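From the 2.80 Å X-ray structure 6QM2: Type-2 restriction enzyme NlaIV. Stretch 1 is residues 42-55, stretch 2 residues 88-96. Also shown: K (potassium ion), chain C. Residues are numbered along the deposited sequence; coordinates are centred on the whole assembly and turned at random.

Stretch 1 42-55: QKDVVGNIIQEWLG
Stretch 2, residues 88-96: LLEVKAFNR

A helix laid across a β-strand is often held without any hydrogen bond across it, largely by packing of apolar side chains, and this pair from the restriction enzyme NlaIV is a compact example. Residues from Val46 through Gly55 are helical, with phi/psi mostly near -62/-40 but -72/-25 at Asn48 and -96/-18 at Ile49, and the helix continues beyond the stretch. Gln42 (-73/118) and Lys43 (-81/-36) lead in. Its backbone bonds include Ile50 N to Val46 O at 3.1 Å, Trp53 N to Ile49 O at 2.9 Å and Leu54 N to Ile50 O at 3.0 Å. Residues 88–95 form an extended strand, phi/psi running from about -100/130 to -148/150 before relaxing to -67/120 at Asn95. The two axes approach to 7.3 Å and run nearly antiparallel, at 153°. The register is set by Gly47 CA lying 5.0 Å from Ala93 CA and Gln51 CA 5.7 Å from Val91 CA: one helical turn against two strand residues.

With this register, alternate strand residues face the helix. Leu89, Val91, Ala93 and Asn95 all direct CA-to-CB toward the helix, while Glu90, Lys92 and Phe94 point away. The closest backbone approach pairs the two smallest residues of the contact. Ala93 CB sits 3.7 Å from Gly47 O, its methyl resting on the helix backbone, and Ile50 CG1 (m, m) packs 4.0 Å from the same Ala93 CB.

Farther along the helix the spacing is filled by larger apolar groups. Leu54, chi1 t and chi2 p, places CD2 3.4 Å from Val91 CG2 and 4.0 Å from Leu89 CD2. Val91 (t) has the largest covered area of any residue here, 86 Å² of its surface; its branched side chain suits both the extended backbone and this packing. Leu89 (t, p) contributes less. Gln51 leaves the helix sideways with chi1 and chi2 both t and chi3 -41°, so that its aliphatic part passes beside Val91: Gln51 CG is 4.0 Å from Val91 CB, and Gln51 OE1 is 3.7 Å from Val91 O.

At the other end, Lys43, extended with all four chi angles t, brings CE to 3.5 Å from ND2 of Asn95 (chi1 t, chi2 -97°); the long, flexible lysine chain reaches the strand with its methylenes while its NZ is hydrogen-bonded elsewhere in the structure. No hydrogen bond or salt bridge crosses between the stretches, and the summed buried surface is a modest 365 Å². Within the strand, Lys92 NZ and Glu90 OE2 form a long salt bridge of 3.8 Å, and Glu90 OE2 also binds the potassium ion K at 3.3 Å.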

# COMPACT_ATOMS: atom_id res chain seq x y z
N GLN A 42 7.37 -3.28 -4.98
CA GLN A 42 6.79 -2.57 -3.83
C GLN A 42 7.11 -3.36 -2.55
O GLN A 42 6.69 -4.50 -2.40
CB GLN A 42 5.29 -2.37 -3.99
CG GLN A 42 4.93 -1.47 -5.16
CD GLN A 42 3.45 -1.16 -5.27
OE1 GLN A 42 2.67 -1.46 -4.36
NE2 GLN A 42 3.06 -0.56 -6.38
N LYS A 43 7.85 -2.72 -1.65
CA LYS A 43 8.50 -3.42 -0.52
C LYS A 43 7.54 -3.68 0.65
O LYS A 43 7.65 -4.71 1.32
CB LYS A 43 9.72 -2.62 -0.05
CG LYS A 43 10.81 -3.45 0.61
CD LYS A 43 12.16 -2.73 0.58
CE LYS A 43 13.30 -3.64 1.00
NZ LYS A 43 14.63 -3.00 0.81
N ASP A 44 6.63 -2.74 0.90
CA ASP A 44 5.60 -2.87 1.94
C ASP A 44 4.58 -4.01 1.71
O ASP A 44 4.02 -4.53 2.68
CB ASP A 44 4.86 -1.54 2.15
CG ASP A 44 4.17 -1.03 0.88
OD1 ASP A 44 4.59 -1.40 -0.24
OD2 ASP A 44 3.22 -0.23 1.01
N VAL A 45 4.36 -4.39 0.45
CA VAL A 45 3.42 -5.48 0.09
C VAL A 45 3.91 -6.87 0.55
O VAL A 45 3.08 -7.76 0.79
CB VAL A 45 3.11 -5.47 -1.43
CG1 VAL A 45 2.33 -6.71 -1.89
CG2 VAL A 45 2.34 -4.21 -1.80
N VAL A 46 5.22 -7.06 0.69
CA VAL A 46 5.79 -8.37 1.03
C VAL A 46 5.28 -8.87 2.38
O VAL A 46 4.80 -9.99 2.48
CB VAL A 46 7.34 -8.37 1.01
CG1 VAL A 46 7.90 -9.73 1.46
CG2 VAL A 46 7.87 -8.03 -0.38
N GLY A 47 5.37 -8.02 3.41
CA GLY A 47 4.92 -8.37 4.77
C GLY A 47 3.47 -8.81 4.89
O GLY A 47 3.16 -9.75 5.63
N ASN A 48 2.58 -8.15 4.15
CA ASN A 48 1.14 -8.50 4.14
C ASN A 48 0.83 -9.80 3.40
O ASN A 48 -0.18 -10.44 3.69
CB ASN A 48 0.31 -7.37 3.50
CG ASN A 48 0.40 -6.06 4.27
OD1 ASN A 48 0.51 -6.04 5.50
ND2 ASN A 48 0.34 -4.95 3.54
N ILE A 49 1.70 -10.18 2.47
CA ILE A 49 1.48 -11.32 1.58
C ILE A 49 2.14 -12.63 2.05
O ILE A 49 1.74 -13.69 1.59
CB ILE A 49 1.87 -10.96 0.12
CG1 ILE A 49 0.87 -11.56 -0.87
CG2 ILE A 49 3.30 -11.38 -0.24
CD1 ILE A 49 -0.46 -10.84 -0.91
N ILE A 50 3.12 -12.56 2.96
CA ILE A 50 3.74 -13.78 3.51
C ILE A 50 2.68 -14.59 4.26
O ILE A 50 2.63 -15.81 4.14
CB ILE A 50 4.92 -13.51 4.48
CG1 ILE A 50 6.04 -12.67 3.84
CG2 ILE A 50 5.51 -14.82 5.00
CD1 ILE A 50 6.77 -13.32 2.67
N GLN A 51 1.84 -13.90 5.03
CA GLN A 51 0.72 -14.54 5.73
C GLN A 51 -0.21 -15.29 4.76
O GLN A 51 -0.61 -16.42 5.03
CB GLN A 51 -0.07 -13.50 6.54
CG GLN A 51 -1.15 -14.09 7.45
CD GLN A 51 -1.81 -13.06 8.34
OE1 GLN A 51 -1.16 -12.17 8.89
NE2 GLN A 51 -3.13 -13.18 8.49
N GLU A 52 -0.52 -14.66 3.63
CA GLU A 52 -1.37 -15.27 2.59
C GLU A 52 -0.68 -16.48 1.97
O GLU A 52 -1.33 -17.48 1.66
CB GLU A 52 -1.72 -14.26 1.48
CG GLU A 52 -2.32 -12.93 1.92
CD GLU A 52 -3.61 -13.08 2.69
OE1 GLU A 52 -4.64 -13.38 2.05
OE2 GLU A 52 -3.59 -12.90 3.93
N TRP A 53 0.63 -16.37 1.78
CA TRP A 53 1.45 -17.44 1.19
C TRP A 53 1.51 -18.69 2.06
O TRP A 53 1.43 -19.80 1.54
CB TRP A 53 2.87 -16.93 0.92
CG TRP A 53 3.82 -17.98 0.44
CD1 TRP A 53 4.04 -18.35 -0.86
CD2 TRP A 53 4.66 -18.81 1.24
NE1 TRP A 53 4.98 -19.35 -0.91
CE2 TRP A 53 5.37 -19.66 0.36
CE3 TRP A 53 4.88 -18.93 2.62
CZ2 TRP A 53 6.30 -20.60 0.82
CZ3 TRP A 53 5.81 -19.87 3.07
CH2 TRP A 53 6.50 -20.69 2.17
N LEU A 54 1.67 -18.50 3.37
CA LEU A 54 1.63 -19.63 4.30
C LEU A 54 0.27 -20.31 4.23
O LEU A 54 0.18 -21.53 4.25
CB LEU A 54 1.92 -19.19 5.73
CG LEU A 54 2.20 -20.34 6.70
CD1 LEU A 54 3.58 -20.93 6.47
CD2 LEU A 54 2.06 -19.88 8.14
N GLY A 55 -0.79 -19.51 4.12
CA GLY A 55 -2.14 -20.01 3.82
C GLY A 55 -2.16 -20.94 2.62
O GLY A 55 -2.68 -22.05 2.70
N LEU A 88 -2.76 -22.60 18.22
CA LEU A 88 -3.07 -21.31 17.59
C LEU A 88 -1.80 -20.69 16.99
O LEU A 88 -0.77 -20.62 17.66
CB LEU A 88 -3.68 -20.36 18.61
CG LEU A 88 -4.87 -20.89 19.42
CD1 LEU A 88 -5.37 -19.86 20.41
CD2 LEU A 88 -5.99 -21.33 18.50
N LEU A 89 -1.90 -20.21 15.74
CA LEU A 89 -0.75 -19.70 15.00
C LEU A 89 -0.96 -18.26 14.52
O LEU A 89 -1.97 -17.96 13.87
CB LEU A 89 -0.48 -20.60 13.79
CG LEU A 89 0.75 -20.30 12.93
CD1 LEU A 89 2.03 -20.37 13.74
CD2 LEU A 89 0.81 -21.25 11.74
N GLU A 90 -0.02 -17.38 14.86
CA GLU A 90 0.04 -16.01 14.34
C GLU A 90 1.26 -15.92 13.41
O GLU A 90 2.36 -16.32 13.80
CB GLU A 90 0.18 -15.01 15.50
CG GLU A 90 0.21 -13.53 15.10
CD GLU A 90 -1.16 -12.92 14.80
OE1 GLU A 90 -2.18 -13.64 14.85
OE2 GLU A 90 -1.21 -11.70 14.51
N VAL A 91 1.05 -15.40 12.20
CA VAL A 91 2.14 -15.16 11.25
C VAL A 91 2.52 -13.68 11.28
O VAL A 91 1.64 -12.82 11.18
CB VAL A 91 1.76 -15.55 9.81
CG1 VAL A 91 2.94 -15.31 8.86
CG2 VAL A 91 1.32 -17.01 9.76
N LYS A 92 3.82 -13.42 11.39
CA LYS A 92 4.38 -12.07 11.38
C LYS A 92 5.53 -11.98 10.39
O LYS A 92 6.27 -12.96 10.19
CB LYS A 92 4.87 -11.68 12.78
CG LYS A 92 3.77 -11.52 13.82
CD LYS A 92 2.77 -10.47 13.39
CE LYS A 92 1.91 -9.98 14.53
NZ LYS A 92 1.15 -8.79 14.07
N ALA A 93 5.68 -10.82 9.77
CA ALA A 93 6.75 -10.57 8.82
C ALA A 93 7.30 -9.16 8.98
O ALA A 93 6.54 -8.21 9.21
CB ALA A 93 6.25 -10.79 7.40
N PHE A 94 8.62 -9.04 8.88
CA PHE A 94 9.30 -7.75 8.90
C PHE A 94 10.55 -7.79 8.03
O PHE A 94 11.18 -8.85 7.88
CB PHE A 94 9.64 -7.33 10.33
CG PHE A 94 10.74 -8.14 10.97
CD1 PHE A 94 10.49 -9.43 11.44
CD2 PHE A 94 12.02 -7.62 11.12
CE1 PHE A 94 11.50 -10.17 12.04
CE2 PHE A 94 13.03 -8.36 11.72
CZ PHE A 94 12.77 -9.64 12.18
N ASN A 95 10.90 -6.64 7.45
CA ASN A 95 12.12 -6.51 6.68
C ASN A 95 13.31 -6.66 7.63
O ASN A 95 13.44 -5.88 8.57
CB ASN A 95 12.17 -5.16 5.96
CG ASN A 95 13.39 -5.00 5.09
OD1 ASN A 95 14.39 -4.41 5.50
ND2 ASN A 95 13.34 -5.55 3.88
N ARG A 96 14.15 -7.65 7.37
CA ARG A 96 15.24 -8.03 8.28
C ARG A 96 16.32 -6.94 8.45
O ARG A 96 17.00 -6.92 9.47
CB ARG A 96 15.88 -9.35 7.82
CG ARG A 96 16.99 -9.93 8.69
CD ARG A 96 16.51 -10.42 10.04
NE ARG A 96 17.62 -10.63 10.97
CZ ARG A 96 18.27 -9.67 11.63
NH1 ARG A 96 17.96 -8.39 11.49
NH2 ARG A 96 19.26 -10.00 12.45
K K C . -2.51 -8.82 15.48
O HOH W 1 -2.27 -5.73 15.87